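Local coordinates for protein dermonecrotic toxin (Pasteurella multocida, PDB 2EBF) that acts as a potent mitogen and bone-resorbing toxin associated with severe progressive atrophic rhinitis in pigs, this chain being its C-terminal region, at residues A128-E133 and F154-A159; T339-I344 and G519-L524; S415-L418 and E423-T426; N433-K436 and G441-R444; M659-Q664 and T738-T743. All coordinates share one frame; numbering follows the deposited sequence.

Contact 1 (A128-E133 and F154-A159)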
# COMPACT_ATOMS: atom_id res chain seq x y z
N ALA A 128 -17.54 18.98 -2.28
CA ALA A 128 -17.29 18.76 -0.86
C ALA A 128 -16.00 17.97 -0.62
O ALA A 128 -15.37 18.10 0.45
CB ALA A 128 -18.48 18.04 -0.21
N LEU A 129 -15.62 17.14 -1.59
CA LEU A 129 -14.46 16.26 -1.48
C LEU A 129 -13.18 16.83 -2.08
O LEU A 129 -12.09 16.66 -1.53
CB LEU A 129 -14.76 14.95 -2.18
CG LEU A 129 -15.20 13.72 -1.37
CD1 LEU A 129 -15.56 14.05 0.07
CD2 LEU A 129 -16.30 13.04 -2.11
N TYR A 130 -13.33 17.44 -3.25
CA TYR A 130 -12.20 17.94 -4.03
C TYR A 130 -12.23 19.46 -4.02
O TYR A 130 -13.12 20.07 -4.61
CB TYR A 130 -12.22 17.35 -5.45
CG TYR A 130 -12.13 15.84 -5.41
CD1 TYR A 130 -10.89 15.20 -5.35
CD2 TYR A 130 -13.29 15.05 -5.38
CE1 TYR A 130 -10.80 13.81 -5.31
CE2 TYR A 130 -13.20 13.66 -5.32
CZ TYR A 130 -11.96 13.05 -5.28
OH TYR A 130 -11.86 11.68 -5.19
N LEU A 131 -11.27 20.05 -3.32
CA LEU A 131 -11.21 21.49 -3.14
C LEU A 131 -10.72 22.10 -4.46
O LEU A 131 -10.22 21.37 -5.31
CB LEU A 131 -10.29 21.82 -1.97
CG LEU A 131 -10.85 21.51 -0.55
CD1 LEU A 131 -11.42 20.12 -0.47
CD2 LEU A 131 -9.78 21.67 0.48
N PRO A 132 -10.89 23.42 -4.66
CA PRO A 132 -10.49 24.04 -5.94
C PRO A 132 -9.05 23.77 -6.39
O PRO A 132 -8.79 23.69 -7.59
CB PRO A 132 -10.70 25.54 -5.68
CG PRO A 132 -11.78 25.58 -4.65
CD PRO A 132 -11.48 24.42 -3.74
N GLU A 133 -8.12 23.67 -5.44
CA GLU A 133 -6.71 23.45 -5.80
C GLU A 133 -6.37 21.98 -6.08
O GLU A 133 -5.20 21.65 -6.33
CB GLU A 133 -5.80 24.01 -4.71
CG GLU A 133 -5.78 23.20 -3.42
CD GLU A 133 -6.88 23.56 -2.43
OE1 GLU A 133 -7.81 24.35 -2.76
OE2 GLU A 133 -6.81 23.04 -1.30
N PHE A 154 -9.72 5.28 -1.07
CA PHE A 154 -8.34 5.04 -0.69
C PHE A 154 -7.44 6.13 -1.26
O PHE A 154 -6.58 6.67 -0.57
CB PHE A 154 -7.88 3.67 -1.21
CG PHE A 154 -6.41 3.42 -1.04
CD1 PHE A 154 -5.93 2.74 0.08
CD2 PHE A 154 -5.50 3.88 -1.99
CE1 PHE A 154 -4.57 2.52 0.25
CE2 PHE A 154 -4.13 3.67 -1.83
CZ PHE A 154 -3.67 2.99 -0.72
N LEU A 155 -7.65 6.45 -2.53
CA LEU A 155 -6.80 7.43 -3.19
C LEU A 155 -6.96 8.83 -2.62
O LEU A 155 -5.97 9.53 -2.45
CB LEU A 155 -6.99 7.40 -4.70
CG LEU A 155 -6.50 6.12 -5.39
CD1 LEU A 155 -7.09 6.04 -6.78
CD2 LEU A 155 -4.95 6.01 -5.42
N LEU A 156 -8.19 9.25 -2.32
CA LEU A 156 -8.40 10.58 -1.71
C LEU A 156 -7.84 10.64 -0.29
O LEU A 156 -7.27 11.64 0.12
CB LEU A 156 -9.87 11.02 -1.74
CG LEU A 156 -10.14 12.42 -1.17
CD1 LEU A 156 -9.43 13.49 -2.01
CD2 LEU A 156 -11.61 12.67 -1.19
N ARG A 157 -7.99 9.55 0.46
CA ARG A 157 -7.41 9.45 1.79
C ARG A 157 -5.91 9.63 1.73
O ARG A 157 -5.35 10.41 2.50
CB ARG A 157 -7.75 8.09 2.41
CG ARG A 157 -6.98 7.76 3.66
CD ARG A 157 -6.99 6.25 3.90
NE ARG A 157 -8.35 5.74 3.98
CZ ARG A 157 -8.72 4.50 3.65
NH1 ARG A 157 -7.82 3.63 3.20
NH2 ARG A 157 -9.98 4.13 3.75
N THR A 158 -5.27 8.92 0.81
CA THR A 158 -3.82 8.98 0.62
C THR A 158 -3.38 10.40 0.19
O THR A 158 -2.38 10.94 0.71
CB THR A 158 -3.37 7.91 -0.43
OG1 THR A 158 -3.85 6.62 -0.02
CG2 THR A 158 -1.84 7.88 -0.58
N ALA A 159 -4.12 10.98 -0.75
CA ALA A 159 -3.82 12.32 -1.26
C ALA A 159 -3.87 13.35 -0.13
O ALA A 159 -2.98 14.19 -0.02
CB ALA A 159 -4.79 12.71 -2.36
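The phenol ring of Y130 is met on a slant by L156, whose CD1 lies 3.6 Å from CE1 of Y130. The other branch serves a second partner: CD2 of L156 sits 3.7 Å from CG of L129. One leucine thus spreads its fork over two neighbours, a task suited to a side chain that ends in two methyls. Its CG stands opposite the backbone N (chi1 -178°), which carries the fork off its helix toward 128-133. L129 looks somewhat strained, since its chi2 of 12° nearly eclipses CD1 with CA. Y130, the first residue past the helix end, brings a flat apolar surface and a hydroxyl, and the hydroxyl is hydrogen-bonded to H96, so the polar end of this buried ring has a partner that also helps fix where the ring lies. Helix 115-129, part of the Membrane Localization Domain, here meets helix 151-164. M95 and M99 of helix 88-108 pack on L129, K138 and I141 of helix 135-143 flank Y130, and H96 also touches L156, so the contact is buried among four helices.

Contact 2 (T339-I344 and G519-L524)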
# COMPACT_ATOMS: atom_id res chain seq x y z
N THR A 339 23.98 -0.46 -0.09
CA THR A 339 25.38 -0.48 0.35
C THR A 339 25.84 -1.80 1.00
O THR A 339 26.86 -2.37 0.60
CB THR A 339 25.72 0.78 1.20
OG1 THR A 339 25.81 1.91 0.32
CG2 THR A 339 27.05 0.63 1.93
N PRO A 340 25.10 -2.31 2.02
CA PRO A 340 25.54 -3.56 2.62
C PRO A 340 25.63 -4.72 1.63
O PRO A 340 26.61 -5.47 1.65
CB PRO A 340 24.48 -3.84 3.69
CG PRO A 340 23.88 -2.51 3.98
CD PRO A 340 23.90 -1.77 2.69
N TRP A 341 24.63 -4.84 0.75
CA TRP A 341 24.60 -5.96 -0.21
C TRP A 341 25.71 -5.83 -1.26
O TRP A 341 26.42 -6.81 -1.55
CB TRP A 341 23.22 -6.07 -0.87
CG TRP A 341 23.04 -7.36 -1.67
CD1 TRP A 341 22.53 -8.56 -1.22
CD2 TRP A 341 23.37 -7.56 -3.05
NE1 TRP A 341 22.53 -9.48 -2.23
CE2 TRP A 341 23.03 -8.89 -3.37
CE3 TRP A 341 23.91 -6.73 -4.06
CZ2 TRP A 341 23.22 -9.43 -4.65
CZ3 TRP A 341 24.10 -7.26 -5.31
CH2 TRP A 341 23.75 -8.60 -5.61
N ASP A 342 25.86 -4.63 -1.82
CA ASP A 342 26.91 -4.36 -2.80
C ASP A 342 28.32 -4.58 -2.25
O ASP A 342 29.23 -4.93 -3.01
CB ASP A 342 26.77 -2.93 -3.35
CG ASP A 342 25.73 -2.82 -4.46
OD1 ASP A 342 25.41 -3.83 -5.13
OD2 ASP A 342 25.23 -1.69 -4.68
N ALA A 343 28.51 -4.36 -0.94
CA ALA A 343 29.79 -4.60 -0.28
C ALA A 343 30.21 -6.08 -0.25
O ALA A 343 31.40 -6.40 -0.21
CB ALA A 343 29.79 -4.02 1.12
N ILE A 344 29.23 -6.99 -0.24
CA ILE A 344 29.52 -8.42 -0.24
C ILE A 344 29.49 -8.98 -1.65
O ILE A 344 30.43 -9.67 -2.08
CB ILE A 344 28.54 -9.23 0.67
CG1 ILE A 344 28.36 -8.58 2.05
CG2 ILE A 344 28.99 -10.69 0.79
CD1 ILE A 344 29.63 -8.46 2.88
N GLY A 519 15.49 -6.94 -5.09
CA GLY A 519 15.03 -8.31 -5.26
C GLY A 519 15.02 -9.06 -3.94
O GLY A 519 15.46 -8.52 -2.91
N LEU A 520 14.55 -10.30 -3.96
CA LEU A 520 14.51 -11.13 -2.75
C LEU A 520 15.88 -11.22 -2.12
O LEU A 520 16.03 -11.24 -0.90
CB LEU A 520 14.08 -12.56 -3.10
CG LEU A 520 12.65 -12.95 -3.39
CD1 LEU A 520 12.65 -14.15 -4.32
CD2 LEU A 520 11.89 -13.26 -2.09
N VAL A 521 16.88 -11.25 -3.00
CA VAL A 521 18.25 -11.54 -2.65
C VAL A 521 18.87 -10.35 -1.93
O VAL A 521 19.60 -10.51 -0.94
CB VAL A 521 18.93 -12.02 -3.97
CG1 VAL A 521 20.20 -11.31 -4.32
CG2 VAL A 521 18.98 -13.51 -4.02
N GLN A 522 18.54 -9.14 -2.39
CA GLN A 522 18.95 -7.92 -1.68
C GLN A 522 18.29 -7.82 -0.31
O GLN A 522 18.97 -7.56 0.68
CB GLN A 522 18.67 -6.68 -2.52
CG GLN A 522 19.62 -6.53 -3.68
CD GLN A 522 19.32 -7.49 -4.81
OE1 GLN A 522 18.16 -7.72 -5.15
NE2 GLN A 522 20.37 -8.03 -5.42
N TYR A 523 16.98 -8.01 -0.26
CA TYR A 523 16.30 -7.97 1.03
C TYR A 523 16.78 -9.04 1.99
O TYR A 523 16.89 -8.78 3.18
CB TYR A 523 14.78 -8.05 0.87
CG TYR A 523 14.13 -6.75 0.47
CD1 TYR A 523 13.98 -5.70 1.38
CD2 TYR A 523 13.64 -6.57 -0.82
CE1 TYR A 523 13.36 -4.50 1.02
CE2 TYR A 523 13.02 -5.37 -1.20
CZ TYR A 523 12.88 -4.35 -0.28
OH TYR A 523 12.27 -3.17 -0.66
N LEU A 524 17.09 -10.23 1.48
CA LEU A 524 17.50 -11.35 2.35
C LEU A 524 19.01 -11.41 2.61
O LEU A 524 19.48 -12.26 3.37
CB LEU A 524 16.98 -12.69 1.80
CG LEU A 524 15.46 -12.91 1.76
CD1 LEU A 524 15.13 -14.25 1.09
CD2 LEU A 524 14.83 -12.85 3.18
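Contacts over the indole face dominate where W341 meets Q522. Over one face, NE2 of Q522 comes within 3.3 Å of CZ2 of W341, with the amide plane turned 69° against the ring. Nearer the backbone, CG of Q522 makes a CH-pi contact, 4.0 Å from the centroid of the five-membered ring of W341 and 12° off its normal. The bend at chi2 of Q522 (75°) doubles the chain back so methylene and amide both lie on the same indole. Apolar packing adds V521, whose CG1 is 3.6 Å from CZ2 of W341. Two polar links leave the segments: NE1 of W341 is hydrogen-bonded to the carbonyl of I526, and NE2 of Q522 to N508. Inside 519-524, OE1 of Q522 accepts from N of G519 at 2.8 Å, in the plane of its own carbonyl. G519 is the N-cap of helix 520-524, and the N3 side chain returning to the N-cap N-H is one half of a capping box; glycine cannot supply the other. Glutamine therefore suits the site, with aliphatic carbon for the ring and an amide bonded at both ends. Buried and anchored, the amide and indole ring are probably held in fixed orientations.

Contact 3 (S415-L418 and E423-T426)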
# COMPACT_ATOMS: atom_id res chain seq x y z
N SER A 415 1.89 -28.99 3.96
CA SER A 415 2.01 -29.58 5.28
C SER A 415 1.43 -31.00 5.29
O SER A 415 1.99 -31.90 5.90
CB SER A 415 1.31 -28.70 6.32
OG SER A 415 1.58 -29.16 7.62
N GLN A 416 0.32 -31.19 4.57
CA GLN A 416 -0.27 -32.51 4.37
C GLN A 416 0.66 -33.48 3.64
O GLN A 416 0.83 -34.63 4.07
CB GLN A 416 -1.60 -32.40 3.63
CG GLN A 416 -2.83 -32.59 4.50
CD GLN A 416 -3.24 -31.36 5.28
OE1 GLN A 416 -4.36 -30.86 5.12
NE2 GLN A 416 -2.36 -30.86 6.14
N PHE A 417 1.26 -33.02 2.54
CA PHE A 417 2.21 -33.83 1.79
C PHE A 417 3.38 -34.29 2.66
O PHE A 417 3.73 -35.46 2.66
CB PHE A 417 2.75 -33.08 0.57
CG PHE A 417 3.86 -33.81 -0.15
CD1 PHE A 417 3.57 -34.68 -1.19
CD2 PHE A 417 5.19 -33.63 0.23
CE1 PHE A 417 4.59 -35.37 -1.85
CE2 PHE A 417 6.21 -34.32 -0.43
CZ PHE A 417 5.91 -35.18 -1.47
N LEU A 418 3.95 -33.34 3.41
CA LEU A 418 5.13 -33.61 4.24
C LEU A 418 4.86 -34.62 5.34
O LEU A 418 5.77 -35.36 5.74
CB LEU A 418 5.64 -32.31 4.86
CG LEU A 418 6.33 -31.31 3.93
CD1 LEU A 418 6.66 -30.04 4.70
CD2 LEU A 418 7.59 -31.91 3.33
N GLU A 423 -4.19 -35.76 1.12
CA GLU A 423 -5.01 -34.58 0.87
C GLU A 423 -4.17 -33.39 0.37
O GLU A 423 -3.89 -32.45 1.12
CB GLU A 423 -5.84 -34.21 2.11
CG GLU A 423 -7.02 -33.28 1.82
CD GLU A 423 -8.20 -33.47 2.78
OE1 GLU A 423 -8.39 -34.60 3.29
OE2 GLU A 423 -8.94 -32.48 3.01
N TRP A 424 -3.77 -33.45 -0.90
CA TRP A 424 -2.99 -32.39 -1.54
C TRP A 424 -3.18 -32.39 -3.06
O TRP A 424 -2.23 -32.22 -3.82
CB TRP A 424 -1.50 -32.48 -1.16
CG TRP A 424 -0.87 -33.83 -1.38
CD1 TRP A 424 -0.99 -34.93 -0.58
CD2 TRP A 424 -0.00 -34.22 -2.45
NE1 TRP A 424 -0.26 -35.98 -1.08
CE2 TRP A 424 0.36 -35.57 -2.24
CE3 TRP A 424 0.52 -33.56 -3.58
CZ2 TRP A 424 1.20 -36.27 -3.10
CZ3 TRP A 424 1.36 -34.26 -4.44
CH2 TRP A 424 1.69 -35.60 -4.19
N LYS A 425 -4.43 -32.57 -3.49
CA LYS A 425 -4.76 -32.68 -4.92
C LYS A 425 -4.49 -31.39 -5.70
O LYS A 425 -3.98 -31.43 -6.82
CB LYS A 425 -6.21 -33.15 -5.13
CG LYS A 425 -6.57 -34.52 -4.51
CD LYS A 425 -5.93 -35.69 -5.25
CE LYS A 425 -6.25 -37.04 -4.59
NZ LYS A 425 -7.70 -37.41 -4.70
N THR A 426 -4.84 -30.25 -5.10
CA THR A 426 -4.56 -28.94 -5.73
C THR A 426 -3.06 -28.72 -5.89
O THR A 426 -2.59 -28.36 -6.98
CB THR A 426 -5.19 -27.78 -4.93
OG1 THR A 426 -6.59 -28.01 -4.79
CG2 THR A 426 -4.97 -26.45 -5.65
O HOH W 1 -5.47 -30.41 2.56
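F417 and W424 form a T-shaped aromatic pair that closes a helix-loop-helix connection of the C2 domain, where helix 407-418 passes through a short loop into helix 425-434. The edge of the F417 ring is directed at the face of W424: the six-membered rings have centroids 4.8 Å apart and planes at 86°. CD1 of F417 leads, 3.4 Å from CZ2 of W424. Behind it, CB of F417 lies over the five-membered ring of W424, with a CH-pi distance of 4.2 Å to that centroid. F417 holds CG opposite its backbone N (chi1 173°), while W424, at the N-cap of helix 425-434, places its CG between N and the carbonyl carbon (chi1 52°), turning its broad face to the phenylalanine. A wide indole suits this role, since it offers one face to both ring edge and methylene. Helix 442-452 packs against the pair, with L447, Q448 and K451 touching F417 and R444 touching W424. Q416 lies side by side with E423, its CB 3.4 Å from O of E423. One water joins the two residues, donating to OE1 of Q416 at 2.8 Å and to O of E423 at 3.0 Å.

Contact 4 (N433-K436 and G441-R444)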
# COMPACT_ATOMS: atom_id res chain seq x y z
N ASN A 433 1.43 -28.79 -13.49
CA ASN A 433 1.53 -27.59 -14.29
C ASN A 433 2.94 -27.03 -14.33
O ASN A 433 3.47 -26.75 -15.41
CB ASN A 433 0.55 -26.55 -13.79
CG ASN A 433 -0.81 -26.74 -14.36
OD1 ASN A 433 -1.60 -27.56 -13.88
ND2 ASN A 433 -1.12 -25.99 -15.41
N LEU A 434 3.55 -26.88 -13.15
CA LEU A 434 4.94 -26.44 -13.02
C LEU A 434 5.93 -27.32 -13.78
O LEU A 434 6.85 -26.82 -14.42
CB LEU A 434 5.34 -26.37 -11.55
CG LEU A 434 4.87 -25.18 -10.72
CD1 LEU A 434 5.38 -25.30 -9.29
CD2 LEU A 434 5.31 -23.86 -11.35
N ASP A 435 5.73 -28.64 -13.69
CA ASP A 435 6.63 -29.60 -14.32
C ASP A 435 6.22 -29.94 -15.76
O ASP A 435 6.73 -30.90 -16.34
CB ASP A 435 6.72 -30.88 -13.47
CG ASP A 435 7.57 -30.68 -12.21
OD1 ASP A 435 7.30 -31.36 -11.20
OD2 ASP A 435 8.49 -29.85 -12.24
N LYS A 436 5.34 -29.11 -16.33
CA LYS A 436 4.81 -29.32 -17.68
C LYS A 436 4.29 -30.75 -17.92
O LYS A 436 4.53 -31.34 -18.98
CB LYS A 436 5.84 -28.93 -18.75
CG LYS A 436 5.87 -27.46 -19.10
CD LYS A 436 6.98 -26.72 -18.37
CE LYS A 436 7.04 -25.26 -18.83
NZ LYS A 436 8.28 -24.57 -18.38
N GLY A 441 9.56 -34.78 -13.00
CA GLY A 441 9.47 -33.36 -12.66
C GLY A 441 10.29 -32.82 -11.50
O GLY A 441 10.18 -33.29 -10.37
N ALA A 442 11.09 -31.79 -11.79
CA ALA A 442 12.01 -31.16 -10.83
C ALA A 442 11.33 -30.57 -9.59
O ALA A 442 11.82 -30.75 -8.46
CB ALA A 442 12.86 -30.11 -11.52
N PHE A 443 10.23 -29.84 -9.79
CA PHE A 443 9.51 -29.24 -8.67
C PHE A 443 8.94 -30.32 -7.75
O PHE A 443 9.05 -30.23 -6.53
CB PHE A 443 8.40 -28.29 -9.17
CG PHE A 443 8.93 -26.97 -9.73
CD1 PHE A 443 9.07 -26.79 -11.10
CD2 PHE A 443 9.29 -25.92 -8.87
CE1 PHE A 443 9.55 -25.57 -11.62
CE2 PHE A 443 9.76 -24.71 -9.38
CZ PHE A 443 9.89 -24.53 -10.75
N ARG A 444 8.36 -31.35 -8.36
CA ARG A 444 7.88 -32.52 -7.62
C ARG A 444 9.02 -33.20 -6.86
O ARG A 444 8.90 -33.51 -5.68
CB ARG A 444 7.23 -33.51 -8.59
CG ARG A 444 6.57 -34.70 -7.93
CD ARG A 444 5.76 -35.52 -8.93
NE ARG A 444 4.65 -34.77 -9.51
CZ ARG A 444 3.47 -34.58 -8.93
NH1 ARG A 444 3.20 -35.09 -7.73
NH2 ARG A 444 2.53 -33.87 -9.55
O HOH W 2 5.23 -33.28 -11.63
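With CG opposite the carbonyl carbon in both D435 (chi1 -74°) and F443 (chi1 -73°), the carboxylate of the first is aimed into the opening turn of helix 442-452 while the ring of the second swings back toward L434. The carboxylate takes two backbone N-H groups at once: R444 N donates to OD1 of D435 and F443 N to OD2 of D435, each at 3.0 Å, and both oxygens use their syn lone pairs. An acidic side chain suits this place, because the positive end of the helix dipole would probably favour its charge. G441, the N-cap residue, fits for two reasons: its phi is positive, and without a side chain its CA can approach OD1 of D435 to 3.3 Å. A water receives a bond from NE of R444 at 2.7 Å and gives one to OD1 of D435 at 2.9 Å, while NH2 of R444 forms a salt bridge with D428. CD1 of L434 lies over a face of F443, 4.2 Å from its centroid; separately, the ring edge meets OD2 of D435. Helix 425-434 ends here in a Schellman motif, with K436 as the C-prime residue. I382 of helix 379-387 touches A442 and F443, and residues just after strands 372-376 and 399-402 of the mixed sheet flank the pair: N377 at F443, D404 and L405 at L434.

Contact 5 (M659-Q664 and T738-T743)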
# COMPACT_ATOMS: atom_id res chain seq x y z
N MET A 659 -13.99 37.90 10.48
CA MET A 659 -13.75 36.59 9.86
C MET A 659 -12.47 36.49 9.00
O MET A 659 -12.32 35.57 8.18
CB MET A 659 -15.00 36.12 9.08
CG MET A 659 -15.09 34.61 8.84
SD MET A 659 -15.34 33.64 10.35
CE MET A 659 -15.83 32.08 9.63
N GLU A 660 -11.54 37.42 9.20
CA GLU A 660 -10.24 37.35 8.54
C GLU A 660 -9.31 36.47 9.37
O GLU A 660 -9.58 36.22 10.54
CB GLU A 660 -9.63 38.74 8.39
CG GLU A 660 -10.39 39.68 7.47
CD GLU A 660 -9.51 40.82 6.98
OE1 GLU A 660 -8.73 40.59 6.02
OE2 GLU A 660 -9.60 41.94 7.54
N PHE A 661 -8.23 36.00 8.75
CA PHE A 661 -7.14 35.32 9.46
C PHE A 661 -5.83 35.99 9.09
O PHE A 661 -5.55 36.21 7.90
CB PHE A 661 -7.10 33.82 9.13
CG PHE A 661 -8.21 33.03 9.77
CD1 PHE A 661 -8.01 32.38 10.98
CD2 PHE A 661 -9.47 32.94 9.16
CE1 PHE A 661 -9.06 31.66 11.59
CE2 PHE A 661 -10.51 32.22 9.75
CZ PHE A 661 -10.30 31.58 10.97
N SER A 662 -5.03 36.34 10.10
CA SER A 662 -3.70 36.89 9.87
C SER A 662 -2.68 35.77 9.99
O SER A 662 -2.98 34.72 10.57
CB SER A 662 -3.37 38.01 10.86
OG SER A 662 -3.43 37.55 12.20
N HIS A 663 -1.49 35.98 9.43
CA HIS A 663 -0.35 35.11 9.72
C HIS A 663 0.44 35.72 10.89
O HIS A 663 0.60 36.94 10.99
CB HIS A 663 0.53 34.92 8.47
CG HIS A 663 1.34 36.13 8.10
ND1 HIS A 663 0.79 37.24 7.48
CD2 HIS A 663 2.66 36.40 8.26
CE1 HIS A 663 1.73 38.14 7.28
NE2 HIS A 663 2.88 37.66 7.74
N GLN A 664 0.92 34.86 11.79
CA GLN A 664 1.72 35.27 12.94
C GLN A 664 2.93 34.34 12.95
O GLN A 664 2.82 33.19 12.55
CB GLN A 664 0.93 35.08 14.26
CG GLN A 664 -0.40 35.87 14.36
CD GLN A 664 -0.21 37.39 14.35
OE1 GLN A 664 -0.93 38.12 13.66
NE2 GLN A 664 0.75 37.88 15.14
N THR A 738 -3.72 25.85 3.75
CA THR A 738 -4.08 25.71 5.17
C THR A 738 -4.72 26.96 5.79
O THR A 738 -5.19 26.90 6.93
CB THR A 738 -2.88 25.29 6.06
OG1 THR A 738 -1.94 26.38 6.16
CG2 THR A 738 -2.17 24.04 5.51
N LYS A 739 -4.74 28.09 5.08
CA LYS A 739 -5.49 29.24 5.58
C LYS A 739 -6.97 28.82 5.74
O LYS A 739 -7.57 28.32 4.79
CB LYS A 739 -5.33 30.49 4.69
CG LYS A 739 -6.06 31.71 5.24
CD LYS A 739 -5.51 33.02 4.72
CE LYS A 739 -6.39 34.18 5.17
NZ LYS A 739 -5.94 35.49 4.59
N PRO A 740 -7.52 28.94 6.96
CA PRO A 740 -8.85 28.40 7.22
C PRO A 740 -9.93 28.90 6.28
O PRO A 740 -10.02 30.09 6.01
CB PRO A 740 -9.12 28.84 8.67
CG PRO A 740 -7.75 28.87 9.28
CD PRO A 740 -6.91 29.51 8.18
N ARG A 741 -10.73 27.96 5.78
CA ARG A 741 -11.76 28.26 4.80
C ARG A 741 -13.12 27.78 5.28
O ARG A 741 -13.22 26.75 5.94
CB ARG A 741 -11.48 27.51 3.50
CG ARG A 741 -10.46 28.14 2.61
CD ARG A 741 -10.27 27.24 1.39
NE ARG A 741 -9.27 26.20 1.62
CZ ARG A 741 -8.80 25.39 0.68
NH1 ARG A 741 -9.28 25.46 -0.57
NH2 ARG A 741 -7.87 24.50 1.00
N LEU A 742 -14.16 28.52 4.88
CA LEU A 742 -15.53 28.04 4.99
C LEU A 742 -15.74 26.94 3.96
O LEU A 742 -15.04 26.88 2.93
CB LEU A 742 -16.53 29.18 4.77
CG LEU A 742 -16.64 30.25 5.87
CD1 LEU A 742 -17.24 31.53 5.30
CD2 LEU A 742 -17.45 29.74 7.06
N THR A 743 -16.70 26.06 4.25
CA THR A 743 -17.08 25.00 3.31
C THR A 743 -17.62 25.63 2.01
O THR A 743 -17.47 25.07 0.92
CB THR A 743 -18.08 24.04 3.97
OG1 THR A 743 -17.47 23.45 5.12
CG2 THR A 743 -18.48 22.93 3.01
O HOH W 3 -3.75 36.58 5.98
O HOH W 4 -8.25 36.69 5.94
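The pyrrolidine of P740 is tilted over one face of the F661 ring, its CB leading. That CB of P740 makes a CH-pi contact 3.9 Å from the centroid of F661 and 15° off the ring normal. Proline suits the place because its compact ring presents several C-H groups to the aromatic surface. Alongside, K739 stretches out in an extended chain, with CG opposite its backbone N (chi1 -178°), and so carries its amine to the strand backbone. There NZ of K739 makes a weak hydrogen bond to O of F661 at 3.4 Å. Two waters also bridge them: one accepts from NZ of K739 and donates to O of F661 at 2.7 Å, the other accepts from NZ of K739 and from N of F661 at 2.9 Å. Beyond the phenyl ring the end of M659 crosses L742, CE of M659 being 3.8 Å from CD2 of L742, an exposed apolar touch. The irregular tail 738-743 thus runs alongside the start of strand 660-673, in the opposite direction, at the antiparallel sheet of the C3 domain. That strand pairs with 643-656, whose W653 also packs on K739.

How the contacts relate
Along the chain the contacts run from contact 1, whose first segment belongs to the Membrane Localization Domain, through the C2 domain (contacts 2, 3 and 4) to the C3 domain (contact 5). Contacts 3 and 4 both use helix 425-434, have centres about 15 Å apart and meet where W424 packs on R444; both fall within the span that contact 2 brings together, about 30 to 34 Å away between centres. Contacts 1 and 5, with centres about 20 Å apart, are joined by a salt bridge from E133 to R741, tying the first helical region to the C-terminal tail. Contacts 4 and 5 lie about 67 Å apart between centres, consistent with a chain of several domains.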